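Local coordinates for protein SeqA (Vibrio cholerae, PDB 3SK7) that negatively regulates the initiation of DNA replication, probably by binding pairs of hemimethylated GATC sequences in the replication origin so that newly replicated origins do not fire again, at residues A[26-31]-A[80-85]. Residues are numbered along the deposited sequence; the frame is centred on the assembly and turned at random.
Sequences RFMLIL and FWVITN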
loop_
_atom_site.group_PDB
_atom_site.type_symbol
_atom_site.label_atom_id
_atom_site.label_comp_id
_atom_site.label_asym_id
_atom_site.label_seq_id
_atom_site.Cartn_x
_atom_site.Cartn_y
_atom_site.Cartn_z
ATOM N N ARG A 26 -0.668 -8.995 2.541
ATOM C CA ARG A 26 0.414 -8.254 3.100
ATOM C C ARG A 26 0.444 -6.860 2.454
ATOM O O ARG A 26 0.595 -5.847 3.144
ATOM C CB ARG A 26 1.720 -8.962 2.835
ATOM C CG ARG A 26 1.825 -10.276 3.578
ATOM C CD ARG A 26 3.250 -10.783 3.675
ATOM N NE ARG A 26 3.738 -11.270 2.400
ATOM C CZ ARG A 26 3.639 -12.536 2.001
ATOM N NH1 ARG A 26 3.045 -13.423 2.768
ATOM N NH2 ARG A 26 4.115 -12.924 0.828
ATOM N N PHE A 27 0.291 -6.829 1.130
ATOM C CA PHE A 27 0.192 -5.585 0.350
ATOM C C PHE A 27 -0.898 -4.691 0.935
ATOM O O PHE A 27 -0.684 -3.511 1.219
ATOM C CB PHE A 27 -0.085 -5.957 -1.100
ATOM C CG PHE A 27 -0.343 -4.806 -2.035
ATOM C CD1 PHE A 27 0.658 -3.923 -2.372
ATOM C CD2 PHE A 27 -1.572 -4.659 -2.631
ATOM C CE1 PHE A 27 0.441 -2.919 -3.298
ATOM C CE2 PHE A 27 -1.785 -3.654 -3.549
ATOM C CZ PHE A 27 -0.781 -2.784 -3.869
ATOM N N MET A 28 -2.086 -5.255 1.095
ATOM C CA MET A 28 -3.199 -4.499 1.638
ATOM C C MET A 28 -2.976 -3.968 3.062
ATOM O O MET A 28 -3.317 -2.810 3.359
ATOM C CB MET A 28 -4.488 -5.316 1.574
ATOM C CG MET A 28 -5.041 -5.522 0.171
ATOM S SD MET A 28 -5.358 -3.963 -0.649
ATOM C CE MET A 28 -6.590 -4.370 -1.833
ATOM N N LEU A 29 -2.410 -4.816 3.935
ATOM C CA LEU A 29 -2.176 -4.384 5.299
ATOM C C LEU A 29 -1.095 -3.300 5.357
ATOM O O LEU A 29 -1.182 -2.371 6.143
ATOM C CB LEU A 29 -1.820 -5.573 6.187
ATOM C CG LEU A 29 -1.597 -5.287 7.667
ATOM C CD1 LEU A 29 -2.757 -4.513 8.263
ATOM C CD2 LEU A 29 -1.380 -6.583 8.422
ATOM N N ILE A 30 -0.090 -3.413 4.514
ATOM C CA ILE A 30 0.913 -2.355 4.407
ATOM C C ILE A 30 0.271 -1.013 4.011
ATOM O O ILE A 30 0.520 0.030 4.654
ATOM C CB ILE A 30 1.994 -2.737 3.394
ATOM C CG1 ILE A 30 2.957 -3.757 3.995
ATOM C CG2 ILE A 30 2.799 -1.514 2.934
ATOM C CD1 ILE A 30 3.775 -4.529 2.969
ATOM N N LEU A 31 -0.570 -1.038 2.974
ATOM C CA LEU A 31 -1.266 0.180 2.562
ATOM C C LEU A 31 -2.190 0.722 3.661
ATOM O O LEU A 31 -2.200 1.926 3.935
ATOM C CB LEU A 31 -2.037 -0.044 1.282
ATOM C CG LEU A 31 -1.192 -0.330 0.037
ATOM C CD1 LEU A 31 -2.074 -0.865 -1.072
ATOM C CD2 LEU A 31 -0.457 0.899 -0.425
ATOM N N PHE A 80 -9.977 4.446 0.226
ATOM C CA PHE A 80 -9.314 4.237 -1.054
ATOM C C PHE A 80 -9.437 2.828 -1.612
ATOM O O PHE A 80 -9.733 1.875 -0.873
ATOM C CB PHE A 80 -7.834 4.657 -0.943
ATOM C CG PHE A 80 -7.652 6.095 -0.557
ATOM C CD1 PHE A 80 -7.985 7.123 -1.432
ATOM C CD2 PHE A 80 -7.217 6.450 0.703
ATOM C CE1 PHE A 80 -7.835 8.443 -1.075
ATOM C CE2 PHE A 80 -7.080 7.793 1.049
ATOM C CZ PHE A 80 -7.406 8.770 0.148
ATOM N N TRP A 81 -9.184 2.719 -2.916
ATOM C CA TRP A 81 -9.204 1.504 -3.703
ATOM C C TRP A 81 -7.900 1.425 -4.470
ATOM O O TRP A 81 -7.282 2.460 -4.775
ATOM C CB TRP A 81 -10.354 1.538 -4.719
ATOM C CG TRP A 81 -11.719 1.435 -4.080
ATOM C CD1 TRP A 81 -12.349 2.372 -3.309
ATOM C CD2 TRP A 81 -12.594 0.315 -4.146
ATOM N NE1 TRP A 81 -13.572 1.892 -2.885
ATOM C CE2 TRP A 81 -13.737 0.627 -3.378
ATOM C CE3 TRP A 81 -12.526 -0.926 -4.770
ATOM C CZ2 TRP A 81 -14.800 -0.261 -3.230
ATOM C CZ3 TRP A 81 -13.585 -1.791 -4.633
ATOM C CH2 TRP A 81 -14.703 -1.460 -3.865
ATOM N N VAL A 82 -7.473 0.194 -4.766
ATOM C CA VAL A 82 -6.242 -0.031 -5.517
ATOM C C VAL A 82 -6.431 -1.129 -6.544
ATOM O O VAL A 82 -7.213 -2.047 -6.329
ATOM C CB VAL A 82 -5.076 -0.351 -4.557
ATOM C CG1 VAL A 82 -5.289 -1.665 -3.809
ATOM C CG2 VAL A 82 -3.756 -0.391 -5.270
ATOM N N ILE A 83 -5.755 -1.019 -7.679
ATOM C CA ILE A 83 -5.788 -2.073 -8.671
ATOM C C ILE A 83 -4.941 -3.276 -8.215
ATOM O O ILE A 83 -3.877 -3.120 -7.603
ATOM C CB ILE A 83 -5.382 -1.587 -10.066
ATOM C CG1 ILE A 83 -3.897 -1.264 -10.136
ATOM C CG2 ILE A 83 -6.219 -0.370 -10.469
ATOM C CD1 ILE A 83 -3.438 -0.938 -11.539
ATOM N N THR A 84 -5.442 -4.481 -8.476
ATOM C CA THR A 84 -4.776 -5.691 -8.033
ATOM C C THR A 84 -4.507 -6.678 -9.141
ATOM O O THR A 84 -4.087 -7.793 -8.851
ATOM C CB THR A 84 -5.513 -6.404 -6.901
ATOM O OG1 THR A 84 -6.717 -7.005 -7.392
ATOM C CG2 THR A 84 -5.855 -5.467 -5.783
ATOM N N ASN A 85 -4.680 -6.255 -10.392
ATOM C CA ASN A 85 -4.343 -7.107 -11.539
ATOM C C ASN A 85 -2.847 -7.074 -11.788
ATOM O O ASN A 85 -2.382 -6.655 -12.853
ATOM C CB ASN A 85 -5.060 -6.634 -12.814
ATOM C CG ASN A 85 -4.540 -5.275 -13.309
ATOM O OD1 ASN A 85 -4.036 -4.468 -12.530
ATOM N ND2 ASN A 85 -4.655 -5.030 -14.607
#
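Val82 CG1 meets three side chains of helix 23-37 at once: Met28, Phe27 and Leu31. The thioether end of Met28 comes closest. Its CE lies 3.6 Å from Val82 CG1, and SD follows close behind on the same methyl. The two side chains reach toward each other tip to tip. A bend at chi2 (-58°) sets the position of SD. The CE methyl also lies 4.2 Å from Thr84 CG2, and the Met28 and Thr84 side chains cross at about a right angle. Phe27 uses the far end of its ring. CE2 sits 4.0 Å from Val82 CG1, and CZ is 4.1 Å from Val82 CG2. Both valine branches touch the ring, and CG1 approaches it obliquely. Leu31, one turn further along the helix, sets CD1 3.6 Å above the ring plane, offset toward the rim. The same CD1 makes a looser contact with Val82 CG1 at 4.3 Å.

Val82 belongs to the middle strand of a small three-stranded antiparallel sheet, between strands 56-57 and 73-74. Met94 of helix 88-101 touches both Phe27 and Val82, so that helix packs against both sides of this contact. Thr84 OG1 hydrogen-bonds to Lys71 O, while its CG2 methyl meets Met28. The contact is apolar and largely buried, so it rests on the fit of methyl, thioether and ring surfaces, without polar bonds between the two segments.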